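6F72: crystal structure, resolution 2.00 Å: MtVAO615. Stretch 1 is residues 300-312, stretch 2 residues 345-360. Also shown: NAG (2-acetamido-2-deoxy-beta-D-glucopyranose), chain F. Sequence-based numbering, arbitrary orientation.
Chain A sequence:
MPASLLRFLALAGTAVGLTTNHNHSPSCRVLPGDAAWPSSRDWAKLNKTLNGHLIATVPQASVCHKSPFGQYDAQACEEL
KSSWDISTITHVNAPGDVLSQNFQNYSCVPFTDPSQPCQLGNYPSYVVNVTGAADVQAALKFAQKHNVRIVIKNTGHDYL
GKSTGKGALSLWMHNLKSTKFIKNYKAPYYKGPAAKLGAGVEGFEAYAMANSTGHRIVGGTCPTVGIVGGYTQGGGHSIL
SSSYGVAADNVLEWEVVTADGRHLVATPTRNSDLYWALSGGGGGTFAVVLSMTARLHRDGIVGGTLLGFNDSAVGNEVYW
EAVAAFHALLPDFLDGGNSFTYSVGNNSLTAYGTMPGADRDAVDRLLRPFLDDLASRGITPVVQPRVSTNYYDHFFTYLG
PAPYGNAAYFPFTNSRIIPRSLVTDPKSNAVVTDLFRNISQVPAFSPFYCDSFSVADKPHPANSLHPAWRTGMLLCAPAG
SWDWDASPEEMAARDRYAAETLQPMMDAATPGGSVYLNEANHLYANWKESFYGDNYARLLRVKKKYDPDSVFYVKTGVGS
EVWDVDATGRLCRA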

# COMPACT_ATOMS: atom_id res chain seq x y z
N GLY A 300 -6.78 -21.86 -11.71
CA GLY A 300 -7.87 -22.51 -12.42
C GLY A 300 -8.87 -21.44 -12.80
O GLY A 300 -8.64 -20.26 -12.56
N ILE A 301 -9.97 -21.88 -13.42
CA ILE A 301 -11.14 -21.06 -13.73
C ILE A 301 -11.44 -20.02 -12.63
O ILE A 301 -11.40 -20.35 -11.44
CB ILE A 301 -12.34 -22.00 -14.07
CG1 ILE A 301 -12.53 -22.14 -15.59
CG2 ILE A 301 -13.66 -21.60 -13.41
CD1 ILE A 301 -11.56 -23.09 -16.27
N VAL A 302 -11.68 -18.77 -13.02
CA VAL A 302 -12.08 -17.71 -12.09
C VAL A 302 -13.35 -17.04 -12.60
O VAL A 302 -13.37 -16.46 -13.69
CB VAL A 302 -10.96 -16.65 -11.83
CG1 VAL A 302 -11.45 -15.56 -10.88
CG2 VAL A 302 -9.71 -17.29 -11.26
N GLY A 303 -14.42 -17.14 -11.80
CA GLY A 303 -15.68 -16.46 -12.08
C GLY A 303 -15.62 -14.97 -11.79
O GLY A 303 -15.03 -14.54 -10.80
N GLY A 304 -16.24 -14.18 -12.65
CA GLY A 304 -16.20 -12.73 -12.52
C GLY A 304 -17.51 -12.08 -12.88
O GLY A 304 -18.34 -12.68 -13.57
N THR A 305 -17.70 -10.86 -12.39
CA THR A 305 -18.83 -10.04 -12.81
C THR A 305 -18.61 -8.56 -12.59
O THR A 305 -17.85 -8.16 -11.70
CB THR A 305 -20.16 -10.46 -12.14
OG1 THR A 305 -21.24 -9.88 -12.88
CG2 THR A 305 -20.23 -10.02 -10.66
N LEU A 306 -19.27 -7.78 -13.44
CA LEU A 306 -19.65 -6.42 -13.09
C LEU A 306 -21.04 -6.53 -12.47
O LEU A 306 -21.93 -7.21 -13.00
CB LEU A 306 -19.68 -5.51 -14.33
CG LEU A 306 -19.77 -3.99 -14.12
CD1 LEU A 306 -19.07 -3.26 -15.26
CD2 LEU A 306 -21.20 -3.49 -14.01
N LEU A 307 -21.21 -5.86 -11.34
CA LEU A 307 -22.52 -5.68 -10.73
C LEU A 307 -22.70 -4.23 -10.30
O LEU A 307 -22.05 -3.76 -9.36
CB LEU A 307 -22.71 -6.65 -9.55
CG LEU A 307 -23.90 -6.49 -8.58
CD1 LEU A 307 -25.25 -6.56 -9.29
CD2 LEU A 307 -23.81 -7.54 -7.48
N GLY A 308 -23.58 -3.52 -11.01
CA GLY A 308 -23.83 -2.11 -10.77
C GLY A 308 -25.30 -1.77 -10.62
O GLY A 308 -26.15 -2.42 -11.22
N PHE A 309 -25.59 -0.76 -9.80
CA PHE A 309 -26.94 -0.22 -9.63
C PHE A 309 -26.89 1.25 -9.21
O PHE A 309 -25.90 1.69 -8.63
CB PHE A 309 -27.76 -1.05 -8.63
CG PHE A 309 -27.20 -1.08 -7.23
CD1 PHE A 309 -27.53 -0.09 -6.30
CD2 PHE A 309 -26.37 -2.14 -6.81
CE1 PHE A 309 -27.03 -0.12 -5.00
CE2 PHE A 309 -25.87 -2.18 -5.51
CZ PHE A 309 -26.20 -1.17 -4.60
N ASN A 310 -27.97 1.98 -9.51
CA ASN A 310 -28.04 3.42 -9.22
C ASN A 310 -29.40 3.91 -8.68
O ASN A 310 -30.27 3.10 -8.36
CB ASN A 310 -27.57 4.24 -10.43
CG ASN A 310 -28.40 3.99 -11.68
OD1 ASN A 310 -29.60 4.22 -11.70
ND2 ASN A 310 -27.74 3.54 -12.74
N ASP A 311 -29.57 5.23 -8.57
CA ASP A 311 -30.79 5.82 -8.00
C ASP A 311 -31.79 6.42 -9.01
O ASP A 311 -32.81 6.99 -8.61
CB ASP A 311 -30.47 6.79 -6.84
CG ASP A 311 -29.74 8.06 -7.29
OD1 ASP A 311 -29.59 8.31 -8.50
OD2 ASP A 311 -29.32 8.82 -6.39
N SER A 312 -31.49 6.26 -10.30
CA SER A 312 -32.26 6.86 -11.41
C SER A 312 -33.69 6.36 -11.57
O SER A 312 -34.47 6.96 -12.33
CB SER A 312 -31.52 6.67 -12.73
OG SER A 312 -30.23 7.24 -12.67
N GLY A 345 -20.49 5.45 -4.85
CA GLY A 345 -20.79 6.85 -5.17
C GLY A 345 -22.07 7.33 -4.52
O GLY A 345 -22.83 6.53 -3.97
N ASN A 346 -22.31 8.64 -4.60
CA ASN A 346 -23.50 9.31 -4.05
C ASN A 346 -24.82 8.84 -4.68
O ASN A 346 -25.88 8.96 -4.07
CB ASN A 346 -23.34 10.84 -4.19
CG ASN A 346 -24.33 11.63 -3.34
OD1 ASN A 346 -24.66 11.24 -2.21
ND2 ASN A 346 -24.81 12.76 -3.89
N ASN A 347 -24.74 8.31 -5.91
CA ASN A 347 -25.92 7.93 -6.69
C ASN A 347 -25.82 6.54 -7.32
O ASN A 347 -26.83 6.00 -7.77
CB ASN A 347 -26.21 8.97 -7.79
CG ASN A 347 -26.20 10.40 -7.28
OD1 ASN A 347 -25.20 11.10 -7.43
ND2 ASN A 347 -27.30 10.83 -6.66
N SER A 348 -24.61 5.98 -7.38
CA SER A 348 -24.41 4.65 -7.96
C SER A 348 -23.31 3.84 -7.27
O SER A 348 -22.40 4.42 -6.67
CB SER A 348 -24.17 4.71 -9.47
OG SER A 348 -22.93 5.31 -9.77
N LEU A 349 -23.44 2.52 -7.34
CA LEU A 349 -22.44 1.56 -6.85
C LEU A 349 -22.04 0.63 -8.00
O LEU A 349 -22.89 0.04 -8.67
CB LEU A 349 -22.97 0.74 -5.65
CG LEU A 349 -21.98 -0.20 -4.92
CD1 LEU A 349 -22.19 -0.15 -3.41
CD2 LEU A 349 -22.02 -1.64 -5.42
N THR A 350 -20.73 0.50 -8.20
CA THR A 350 -20.19 -0.36 -9.24
C THR A 350 -19.25 -1.35 -8.60
O THR A 350 -18.27 -0.95 -7.98
CB THR A 350 -19.45 0.46 -10.32
OG1 THR A 350 -20.34 1.46 -10.84
CG2 THR A 350 -18.99 -0.45 -11.47
N ALA A 351 -19.56 -2.63 -8.76
CA ALA A 351 -18.79 -3.70 -8.14
C ALA A 351 -18.23 -4.64 -9.16
O ALA A 351 -18.87 -4.93 -10.17
CB ALA A 351 -19.65 -4.46 -7.15
N TYR A 352 -17.02 -5.12 -8.87
CA TYR A 352 -16.39 -6.20 -9.62
C TYR A 352 -16.25 -7.41 -8.72
O TYR A 352 -15.65 -7.33 -7.64
CB TYR A 352 -15.02 -5.79 -10.13
CG TYR A 352 -14.97 -4.53 -10.97
CD1 TYR A 352 -15.92 -4.29 -11.98
CD2 TYR A 352 -13.94 -3.60 -10.79
CE1 TYR A 352 -15.86 -3.13 -12.76
CE2 TYR A 352 -13.85 -2.45 -11.58
CZ TYR A 352 -14.82 -2.22 -12.56
OH TYR A 352 -14.74 -1.09 -13.34
N GLY A 353 -16.81 -8.53 -9.17
CA GLY A 353 -16.79 -9.78 -8.42
C GLY A 353 -15.66 -10.71 -8.79
O GLY A 353 -15.30 -10.82 -9.96
N THR A 354 -15.12 -11.38 -7.77
CA THR A 354 -14.05 -12.37 -7.93
C THR A 354 -14.49 -13.68 -7.25
O THR A 354 -14.68 -13.75 -6.03
CB THR A 354 -12.73 -11.86 -7.33
OG1 THR A 354 -12.32 -10.68 -8.03
CG2 THR A 354 -11.62 -12.91 -7.42
N MET A 355 -14.67 -14.71 -8.08
CA MET A 355 -15.27 -15.97 -7.64
C MET A 355 -14.40 -17.17 -8.06
O MET A 355 -14.74 -17.88 -9.02
CB MET A 355 -16.71 -16.06 -8.17
CG MET A 355 -17.66 -15.03 -7.57
SD MET A 355 -19.18 -14.73 -8.50
CE MET A 355 -18.59 -13.61 -9.77
N PRO A 356 -13.26 -17.40 -7.35
CA PRO A 356 -12.29 -18.41 -7.81
C PRO A 356 -12.88 -19.81 -7.93
O PRO A 356 -13.61 -20.26 -7.04
CB PRO A 356 -11.19 -18.35 -6.74
CG PRO A 356 -11.30 -16.98 -6.17
CD PRO A 356 -12.78 -16.70 -6.14
N GLY A 357 -12.61 -20.48 -9.04
CA GLY A 357 -13.11 -21.84 -9.29
C GLY A 357 -14.58 -21.96 -9.64
O GLY A 357 -15.09 -23.08 -9.76
N ALA A 358 -15.27 -20.82 -9.80
CA ALA A 358 -16.70 -20.81 -10.12
C ALA A 358 -16.94 -20.72 -11.62
O ALA A 358 -16.42 -19.81 -12.26
CB ALA A 358 -17.42 -19.67 -9.40
N ASP A 359 -17.69 -21.67 -12.17
CA ASP A 359 -18.14 -21.53 -13.56
C ASP A 359 -19.41 -20.67 -13.64
O ASP A 359 -19.84 -20.09 -12.63
CB ASP A 359 -18.27 -22.89 -14.30
CG ASP A 359 -19.43 -23.75 -13.82
OD1 ASP A 359 -20.60 -23.29 -13.79
OD2 ASP A 359 -19.18 -24.94 -13.51
N ARG A 360 -19.99 -20.58 -14.84
CA ARG A 360 -21.12 -19.69 -15.11
C ARG A 360 -22.38 -20.00 -14.29
O ARG A 360 -23.06 -19.08 -13.81
CB ARG A 360 -21.41 -19.64 -16.62
CG ARG A 360 -22.48 -18.64 -17.04
CD ARG A 360 -22.24 -17.24 -16.48
NE ARG A 360 -23.45 -16.43 -16.50
CZ ARG A 360 -23.84 -15.67 -17.52
NH1 ARG A 360 -23.10 -15.61 -18.64
NH2 ARG A 360 -24.96 -14.98 -17.44
C1 NAG F . -28.36 3.27 -14.02
C2 NAG F . -27.46 3.70 -15.19
C3 NAG F . -28.10 3.38 -16.54
C4 NAG F . -28.65 1.94 -16.60
C5 NAG F . -29.61 1.74 -15.42
C6 NAG F . -30.31 0.38 -15.42
C7 NAG F . -26.02 5.65 -14.61
C8 NAG F . -25.97 7.15 -14.63
N2 NAG F . -27.16 5.12 -15.10
O3 NAG F . -27.15 3.58 -17.59
O4 NAG F . -29.29 1.70 -17.86
O5 NAG F . -28.90 1.95 -14.18
O6 NAG F . -29.39 -0.65 -15.02
O7 NAG F . -25.09 4.99 -14.17

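Strands 302-310 and 348-356 lie side by side as an antiparallel pair, their directions 163° apart and their axes 4.4 Å apart at closest approach; the two stretches together bury 916 Å². Hydrogen-bonded and non-hydrogen-bonded pairs alternate along the ladder, and the pleat puts successive side chains on opposite faces.

Just before the strand, Asn347 closes one end of the contact. Its amide ND2 donates to the carboxylate oxygen OD2 of Asp311 (2.9 Å, nearly linear), while Asn347 O accepts a weak bond from Asp311 N (3.0 Å), bent to 121° at the hydrogen. Ser348 and Asn310 form a non-hydrogen-bonded pair; their CA atoms are 4.0 Å apart and Ser348 CB is 3.6 Å from Asn310 CB. The end of the Asn310 side chain leads away from stretch 2, where its ND2 is bonded covalently to C1 of the NAG sugar (1.4 Å).

Leu349 and Phe309 exchange two backbone bonds, Leu349 N to Phe309 O (2.9 Å) and Phe309 N to Leu349 O (3.0 Å). On the same face of the sheet, Leu349 CB sits over the Phe309 ring, 4.2 Å from its centroid, in a CH-pi contact, and Leu349 CD2 touches Phe309 CE2 at 3.9 Å. Thr350 faces Gly308, whose CA approaches Leu349 O to 3.1 Å in a CA-H...O contact. Ala351 and Leu307 form the next bonded pair, Ala351 N to Leu307 O and Leu307 N to Ala351 O, both 2.8 Å, the latter nearly straight.

Tyr352 shares its face with Leu306, and the Leu306 CD1 methyl lies 4.1 Å from Tyr352 CE1, at the ring edge. The bonds between Gly353 and Thr305 are unequal: Gly353 N reaches Thr305 O at 2.8 Å, but Thr305 N to Gly353 O stretches to a weak 3.4 Å. A CB on Gly353 would clash with Thr305 CG2. Thr354 then pairs with Gly304, so no side chain stands opposite it.

Met355 N donates to Gly303 O (2.7 Å) and Met355 O accepts from Gly303 N (2.9 Å). The Met355 side chain runs along the sheet to place CE 4.0 Å from Thr305 CG2. A CB on Gly303 would clash with Ala358 O. Pro356, lacking an amide hydrogen, occupies a non-hydrogen-bonded position beside Val302. It is also the second residue of a type II turn from Met355 to Ala358; Gly357, the third, takes the positive phi, and Gly357 N makes the last hydrogen bond between the stretches, to Ile301 O (2.7 Å).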